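Local coordinates for protein HcgB (Methanococcus maripaludis, PDB 5D5P) that is a guanylyltransferase of [Fe]-hydrogenase cofactor biosynthesis, probably joining a GMP unit to the pyridinol precursor of the FeGP cofactor, at residues A[25-30]-A[151-156]; A[113-118]-A[122-127]. One frame throughout, in Å; residues are numbered along the deposited sequence.

Contact 1: A[25-30]-A[151-156]; sequences EEIDAI and ERIGIV
Ile-153 presses its branched side chain against Ile-27 and Ile-30, which stand one helical turn apart on the same side of helix 24-35. Its CB bond is aimed at the helix, and CG2 touches both, lying 4.1 Å from Ile-27 CD1 and as far from Ile-30 CG2. Ile-30 also points at its partner: CG2 of Ile-30 rests 4.0 Å from Ile-153 CG1, the two side chains crossing at a slant. CG1 of Ile-153 sits between its own backbone N and carbonyl carbon (chi1 48°), which sets CG2 beside the backbone N; both branches reach Ile-30 CG2. The CB of Ile-27 points past the turn rather than at it, yet its CD1 and CG2 ends come near, CG2 to 3.4 Å from Ile-153 O. Gln-31 NE2 donates a hydrogen bond to that carbonyl, which satisfies it beside the apolar contact. Beta-branched isoleucines suit such a seam, being apolar and broad near the backbone. Gly-154, with phi 94°, is the C-prime residue of the Schellman motif that ends helix 138-151, so the chain turns where helix 24-35 passes. Ile-30 further touches Leu-123 of strand 122-128, while Gly-108 of the second subunit packs on Ile-27 and Ile-30.

Contact 2: A[113-118]-A[122-127]; sequences LLIMDK and ILTGSV
This is an antiparallel beta hairpin with a classic beta bulge, formed by strands 111-117 and 122-128 in the mixed sheet of a Maf-clan domain; strand 122-128 is outermost within the chain. Leu-113 and Ser-126 form a hydrogen-bonded pair, Leu-113 N reaching Ser-126 O at 2.9 Å. At the bulge two residues, Leu-123 and Thr-124, stand opposite the single Ile-115: Ile-115 N binds Thr-124 O at 3.0 Å, and Ile-115 O accepts from Leu-123 N. The extra residue shifts the register, bringing Met-116 opposite Ile-122. On that face Ile-122 spans two partners, CG2 meeting Leu-114 CD2 at 3.9 Å and CG1 meeting Met-116 CG at 4.1 Å, and helix 81-92 covers them through Leu-83. Gly-125 suits its place opposite Leu-114: having no side chain, it lets its CA come within 2.9 Å of Leu-113 O. The other face turns to helix 138-151, where Thr-124 OG1 and Ser-126 OG bond to the carbonyls of Ala-149 and Glu-145. With OG1 anti to the backbone N (chi1 -175°), the methyl of Thr-124 is left alongside Ile-115, CG2 to CD1 at 3.6 Å.

Both contacts are buried, but contact 2 lies near the centre of the chain, whereas the centre of contact 1 lies about 13 Å from the centre of the chain. Contact 1 joins distant parts of the sequence, helix 24-35 and the turn after helix 138-151, through aliphatic packing; contact 2, nested within the loop so closed, pairs neighbouring strands through backbone hydrogen bonds. They meet at strand 122-128: Arg-152 NH2 lies 2.9 Å from Thr-124 OG1, a probable hydrogen bond, and Ile-30 CD1 lies 3.7 Å from Leu-123 O. Arg-152 bonds to the carbonyls of Ser-109 and Ser-128 of the second subunit, with which Ile-122 makes backbone hydrogen bonds, so the outer strand belongs to the dimer interface too.

Contact 1: A[25-30]-A[151-156]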
# COMPACT_ATOMS: atom_id res chain seq x y z
N GLU A 25 4.51 -11.64 18.68
CA GLU A 25 3.24 -12.38 18.61
C GLU A 25 2.41 -12.00 17.38
O GLU A 25 1.74 -12.86 16.79
CB GLU A 25 2.39 -12.15 19.86
CG GLU A 25 2.98 -12.77 21.12
CD GLU A 25 3.84 -11.82 21.94
OE1 GLU A 25 4.44 -10.88 21.37
OE2 GLU A 25 3.96 -12.06 23.16
N GLU A 26 2.46 -10.73 16.99
CA GLU A 26 1.66 -10.26 15.87
C GLU A 26 2.21 -10.82 14.57
O GLU A 26 1.47 -11.25 13.69
CB GLU A 26 1.61 -8.72 15.86
CG GLU A 26 0.83 -8.15 17.05
CD GLU A 26 1.16 -6.69 17.38
OE1 GLU A 26 2.08 -6.12 16.75
OE2 GLU A 26 0.53 -6.13 18.30
N ILE A 27 3.53 -10.86 14.48
CA ILE A 27 4.19 -11.45 13.32
C ILE A 27 3.91 -12.96 13.24
O ILE A 27 3.58 -13.49 12.18
CB ILE A 27 5.70 -11.19 13.36
CG1 ILE A 27 5.96 -9.71 13.07
CG2 ILE A 27 6.44 -12.07 12.35
CD1 ILE A 27 5.55 -9.34 11.68
N ASP A 28 4.04 -13.63 14.38
CA ASP A 28 3.79 -15.05 14.47
C ASP A 28 2.37 -15.37 14.02
O ASP A 28 2.14 -16.34 13.32
CB ASP A 28 4.03 -15.56 15.90
CG ASP A 28 5.53 -15.75 16.22
OD1 ASP A 28 6.35 -15.73 15.27
OD2 ASP A 28 5.86 -15.94 17.41
N ALA A 29 1.41 -14.54 14.41
CA ALA A 29 0.01 -14.76 14.02
C ALA A 29 -0.20 -14.60 12.51
O ALA A 29 -0.94 -15.35 11.90
CB ALA A 29 -0.90 -13.82 14.77
N ILE A 30 0.44 -13.60 11.92
CA ILE A 30 0.37 -13.41 10.47
C ILE A 30 0.99 -14.62 9.74
O ILE A 30 0.42 -15.14 8.76
CB ILE A 30 1.09 -12.10 10.06
CG1 ILE A 30 0.26 -10.88 10.48
CG2 ILE A 30 1.32 -12.08 8.53
CD1 ILE A 30 1.01 -9.53 10.37
N GLU A 151 8.75 -11.72 2.83
CA GLU A 151 9.95 -11.49 3.63
C GLU A 151 9.74 -10.48 4.75
O GLU A 151 10.33 -10.61 5.84
CB GLU A 151 11.07 -10.97 2.75
CG GLU A 151 11.68 -11.99 1.87
CD GLU A 151 12.85 -11.45 1.09
OE1 GLU A 151 13.01 -10.20 1.05
OE2 GLU A 151 13.59 -12.27 0.52
N ARG A 152 8.89 -9.49 4.50
CA ARG A 152 8.72 -8.43 5.48
C ARG A 152 7.85 -8.85 6.65
O ARG A 152 7.82 -8.14 7.65
CB ARG A 152 8.18 -7.16 4.82
CG ARG A 152 6.86 -7.29 4.22
CD ARG A 152 6.58 -6.05 3.36
NE ARG A 152 6.32 -4.84 4.14
CZ ARG A 152 5.21 -4.61 4.84
NH1 ARG A 152 5.06 -3.46 5.48
NH2 ARG A 152 4.25 -5.55 4.96
N ILE A 153 7.19 -10.02 6.58
CA ILE A 153 6.58 -10.58 7.80
C ILE A 153 7.26 -11.88 8.23
O ILE A 153 6.71 -12.64 9.04
CB ILE A 153 5.04 -10.79 7.67
CG1 ILE A 153 4.63 -11.51 6.38
CG2 ILE A 153 4.36 -9.43 7.73
CD1 ILE A 153 4.90 -13.03 6.40
N GLY A 154 8.47 -12.10 7.73
CA GLY A 154 9.37 -13.13 8.25
C GLY A 154 9.31 -14.47 7.56
O GLY A 154 9.88 -15.46 8.05
N ILE A 155 8.64 -14.52 6.41
CA ILE A 155 8.60 -15.74 5.62
C ILE A 155 9.57 -15.63 4.46
O ILE A 155 9.37 -14.81 3.56
CB ILE A 155 7.19 -16.04 5.08
CG1 ILE A 155 6.25 -16.37 6.24
CG2 ILE A 155 7.26 -17.23 4.12
CD1 ILE A 155 4.83 -16.71 5.81
N VAL A 156 10.63 -16.44 4.49
CA VAL A 156 11.65 -16.42 3.45
C VAL A 156 11.50 -17.60 2.49
O VAL A 156 11.57 -18.77 2.88
CB VAL A 156 13.06 -16.43 4.05
CG1 VAL A 156 14.09 -16.36 2.95
CG2 VAL A 156 13.24 -15.25 4.99

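Contact 2: A[113-118]-A[122-127]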
# COMPACT_ATOMS: atom_id res chain seq x y z
N LEU A 113 0.73 -5.14 -4.35
CA LEU A 113 0.30 -6.51 -4.06
C LEU A 113 -0.08 -6.57 -2.57
O LEU A 113 0.61 -6.03 -1.73
CB LEU A 113 1.42 -7.53 -4.39
CG LEU A 113 1.09 -8.98 -4.04
CD1 LEU A 113 1.79 -9.91 -5.03
CD2 LEU A 113 1.58 -9.32 -2.64
N LEU A 114 -1.19 -7.24 -2.26
CA LEU A 114 -1.63 -7.46 -0.88
C LEU A 114 -1.87 -8.93 -0.64
O LEU A 114 -2.30 -9.67 -1.54
CB LEU A 114 -2.93 -6.70 -0.59
CG LEU A 114 -2.88 -5.16 -0.71
CD1 LEU A 114 -4.32 -4.60 -0.59
CD2 LEU A 114 -2.00 -4.57 0.37
N ILE A 115 -1.55 -9.37 0.56
CA ILE A 115 -2.04 -10.64 1.07
C ILE A 115 -3.06 -10.33 2.14
O ILE A 115 -2.76 -9.61 3.11
CB ILE A 115 -0.90 -11.51 1.62
CG1 ILE A 115 0.19 -11.67 0.57
CG2 ILE A 115 -1.46 -12.85 2.10
CD1 ILE A 115 1.35 -12.59 1.03
N MET A 116 -4.29 -10.78 1.90
CA MET A 116 -5.44 -10.52 2.74
C MET A 116 -6.01 -11.81 3.34
O MET A 116 -5.87 -12.90 2.75
CB MET A 116 -6.50 -9.78 1.94
CG MET A 116 -6.01 -8.39 1.50
SD MET A 116 -7.01 -7.73 0.13
CE MET A 116 -8.65 -7.69 0.80
N ASP A 117 -6.67 -11.72 4.49
CA ASP A 117 -7.23 -12.94 5.06
C ASP A 117 -8.72 -13.04 4.69
O ASP A 117 -9.23 -12.27 3.87
CB ASP A 117 -7.02 -13.00 6.59
CG ASP A 117 -8.03 -12.16 7.37
OD1 ASP A 117 -8.72 -11.31 6.80
OD2 ASP A 117 -8.21 -12.43 8.58
N LYS A 118 -9.40 -14.00 5.30
CA LYS A 118 -10.77 -14.33 4.89
C LYS A 118 -11.77 -13.22 5.12
O LYS A 118 -12.86 -13.26 4.54
CB LYS A 118 -11.22 -15.60 5.61
CG LYS A 118 -11.17 -15.47 7.11
CD LYS A 118 -11.62 -16.75 7.81
CE LYS A 118 -11.36 -16.66 9.31
NZ LYS A 118 -12.01 -15.46 9.90
N ILE A 122 -5.68 -6.84 5.99
CA ILE A 122 -4.44 -6.82 5.24
C ILE A 122 -3.27 -7.30 6.09
O ILE A 122 -2.99 -6.73 7.14
CB ILE A 122 -4.15 -5.40 4.73
CG1 ILE A 122 -5.20 -5.01 3.70
CG2 ILE A 122 -2.75 -5.30 4.11
CD1 ILE A 122 -5.24 -3.51 3.45
N LEU A 123 -2.58 -8.35 5.63
CA LEU A 123 -1.52 -8.98 6.42
C LEU A 123 -0.14 -8.45 6.05
O LEU A 123 0.71 -8.26 6.90
CB LEU A 123 -1.57 -10.50 6.23
CG LEU A 123 -2.92 -11.15 6.46
CD1 LEU A 123 -2.78 -12.65 6.30
CD2 LEU A 123 -3.39 -10.85 7.90
N THR A 124 0.07 -8.21 4.76
CA THR A 124 1.35 -7.72 4.26
C THR A 124 1.15 -7.29 2.81
O THR A 124 0.09 -7.51 2.26
CB THR A 124 2.45 -8.79 4.36
OG1 THR A 124 3.71 -8.21 3.96
CG2 THR A 124 2.16 -10.01 3.46
N GLY A 125 2.16 -6.70 2.20
CA GLY A 125 2.01 -6.16 0.86
C GLY A 125 3.34 -5.63 0.34
O GLY A 125 4.34 -5.59 1.05
N SER A 126 3.36 -5.21 -0.92
CA SER A 126 4.55 -4.59 -1.46
C SER A 126 4.15 -3.75 -2.67
O SER A 126 3.05 -3.92 -3.19
CB SER A 126 5.55 -5.65 -1.87
OG SER A 126 4.91 -6.48 -2.80
N VAL A 127 5.02 -2.84 -3.10
CA VAL A 127 4.67 -1.99 -4.24
C VAL A 127 5.73 -2.08 -5.32
O VAL A 127 6.86 -2.46 -5.05
CB VAL A 127 4.46 -0.51 -3.84
CG1 VAL A 127 3.19 -0.37 -2.98
CG2 VAL A 127 5.69 0.05 -3.15